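PDB 3OP7: aminotransferase class I and II from Streptococcus suis 89/1591, which probably catalyses pyridoxal-phosphate-dependent transfer of amino groups, carrying its cofactor as a lysine-bound Schiff base. Local coordinates for residues 104-109 with 154-159. Sequence-based numbering, arbitrary orientation.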
loop_
_atom_site.group_PDB
_atom_site.type_symbol
_atom_site.label_atom_id
_atom_site.label_comp_id
_atom_site.label_asym_id
_atom_site.label_seq_id
_atom_site.Cartn_x
_atom_site.Cartn_y
_atom_site.Cartn_z
ATOM N N PRO A 104 11.390 -10.307 15.060
ATOM C CA PRO A 104 11.068 -10.364 16.477
ATOM C C PRO A 104 12.327 -10.378 17.332
ATOM O O PRO A 104 13.284 -11.067 16.994
ATOM C CB PRO A 104 10.338 -11.720 16.624
ATOM C CG PRO A 104 9.787 -11.996 15.349
ATOM C CD PRO A 104 10.749 -11.414 14.317
ATOM N N GLY A 105 12.342 -9.619 18.409
ATOM C CA GLY A 105 13.524 -9.571 19.266
ATOM C C GLY A 105 14.585 -8.542 18.871
ATOM O O GLY A 105 15.454 -8.214 19.697
ATOM N N ASP A 106 14.531 -8.056 17.627
ATOM C CA ASP A 106 15.421 -6.989 17.189
ATOM C C ASP A 106 15.285 -5.764 18.080
ATOM O O ASP A 106 14.192 -5.351 18.435
ATOM C CB ASP A 106 15.106 -6.583 15.742
ATOM C CG ASP A 106 15.705 -7.498 14.710
ATOM O OD1 ASP A 106 16.405 -8.458 15.076
ATOM O OD2 ASP A 106 15.424 -7.279 13.505
ATOM N N HIS A 107 16.406 -5.108 18.374
ATOM C CA HIS A 107 16.374 -3.855 19.070
ATOM C C HIS A 107 16.356 -2.717 18.040
ATOM O O HIS A 107 17.193 -2.680 17.125
ATOM C CB HIS A 107 17.628 -3.714 19.972
ATOM C CG HIS A 107 17.652 -2.451 20.763
ATOM N ND1 HIS A 107 18.696 -1.542 20.704
ATOM C CD2 HIS A 107 16.755 -1.941 21.645
ATOM C CE1 HIS A 107 18.424 -0.528 21.517
ATOM N NE2 HIS A 107 17.250 -0.750 22.095
ATOM N N VAL A 108 15.441 -1.772 18.224
ATOM C CA VAL A 108 15.273 -0.633 17.311
ATOM C C VAL A 108 15.129 0.602 18.165
ATOM O O VAL A 108 14.466 0.556 19.197
ATOM C CB VAL A 108 13.984 -0.827 16.438
ATOM C CG1 VAL A 108 13.612 0.463 15.659
ATOM C CG2 VAL A 108 14.134 -2.042 15.517
ATOM N N ILE A 109 15.761 1.703 17.755
ATOM C CA ILE A 109 15.632 2.982 18.418
ATOM C C ILE A 109 14.964 3.962 17.471
ATOM O O ILE A 109 15.367 4.056 16.314
ATOM C CB ILE A 109 17.009 3.527 18.803
ATOM C CG1 ILE A 109 17.723 2.544 19.733
ATOM C CG2 ILE A 109 16.918 4.952 19.437
ATOM C CD1 ILE A 109 19.191 2.943 20.043
ATOM N N THR A 154 23.966 -5.002 19.480
ATOM C CA THR A 154 23.175 -5.649 18.419
ATOM C C THR A 154 22.046 -4.776 17.896
ATOM O O THR A 154 21.145 -5.274 17.183
ATOM C CB THR A 154 22.573 -7.032 18.892
ATOM O OG1 THR A 154 21.707 -6.832 20.023
ATOM C CG2 THR A 154 23.689 -8.046 19.235
ATOM N N THR A 155 22.059 -3.456 18.167
ATOM C CA THR A 155 20.985 -2.623 17.682
ATOM C C THR A 155 20.881 -2.777 16.169
ATOM O O THR A 155 21.861 -2.599 15.460
ATOM C CB THR A 155 21.167 -1.156 18.115
ATOM O OG1 THR A 155 21.098 -1.065 19.547
ATOM C CG2 THR A 155 20.113 -0.171 17.459
ATOM N N LYS A 156 19.689 -3.071 15.692
ATOM C CA LYS A 156 19.463 -3.324 14.267
ATOM C C LYS A 156 19.225 -2.086 13.439
ATOM O O LYS A 156 19.694 -2.000 12.282
ATOM C CB LYS A 156 18.293 -4.249 14.051
ATOM C CG LYS A 156 17.987 -4.403 12.550
ATOM C CD LYS A 156 17.305 -5.646 12.064
ATOM C CE LYS A 156 18.189 -6.871 12.042
ATOM N NZ LYS A 156 17.281 -8.047 11.794
HETATM N N MSE A 157 18.497 -1.120 14.009
HETATM C CA MSE A 157 18.028 0.026 13.248
HETATM C C MSE A 157 17.727 1.204 14.147
HETATM O O MSE A 157 17.264 1.018 15.261
HETATM C CB MSE A 157 16.759 -0.354 12.454
HETATM C CG MSE A 157 16.254 0.773 11.528
HETATM SE SE MSE A 157 14.706 0.266 10.550
HETATM C CE MSE A 157 15.576 -0.995 9.368
ATOM N N ILE A 158 18.054 2.409 13.666
ATOM C CA ILE A 158 17.671 3.662 14.245
ATOM C C ILE A 158 16.771 4.356 13.219
ATOM O O ILE A 158 17.139 4.445 12.025
ATOM C CB ILE A 158 18.890 4.559 14.526
ATOM C CG1 ILE A 158 19.817 3.892 15.537
ATOM C CG2 ILE A 158 18.458 5.959 15.085
ATOM C CD1 ILE A 158 21.239 4.489 15.563
ATOM N N CYS A 159 15.596 4.788 13.673
ATOM C CA CYS A 159 14.635 5.484 12.820
ATOM C C CYS A 159 14.589 6.953 13.135
ATOM O O CYS A 159 14.424 7.357 14.307
ATOM C CB CYS A 159 13.238 4.863 12.967
ATOM S SG CYS A 159 13.111 3.130 12.639
HETATM O O HOH W 1 18.822 -6.415 17.743
#
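V108 beside M157 and I109 beside I158 join two neighbouring parallel strands, 107-112 and 157-161, in the central mixed sheet of a PLP-dependent aminotransferase of fold type I. They illustrate how side chains alternate between the faces of a sheet. On the face of V108 and M157, CG1 of V108 fills the notch between M157 O and C159 SG, lying 4.1 Å from the sulfur; the selenomethionine tail leads away from V108 to lie among V97, L98 and L101 of helix 89-101. On the other face, CB of I109 meets CG1 of I158 at 4.3 Å, and the branch of I109 reaching CD1 comes up to T155 CG2, while L147 and L150 of helix 144-150 cover the isoleucine. Regular bonding joins I109 N to M157 O and C159 N to I109 O (2.8 Å).

Before this the pairing slips: K156 turns to helix-like backbone angles, and H107 O takes K156 N (2.9 Å) instead of M157 N, which is buried without a partner. Two side-chain contacts accompany this irregular stretch. The imidazole of H107 has CG anti to its backbone N (chi1 -178°); its ND1 and T155 OG1, near the ring plane at its edge, share a 2.7 Å hydrogen bond in which either may be donor, while NE2 bonds to D130; the ring is thus held at both nitrogens. The K156 chain, kinked at chi3 (-74°), carries NZ into a salt bridge with D106 OD2, though the position of that oxygen is doubtful. A water links the two backbones, accepting from H107 N at 2.8 Å and donating to T154 O at 2.6 Å.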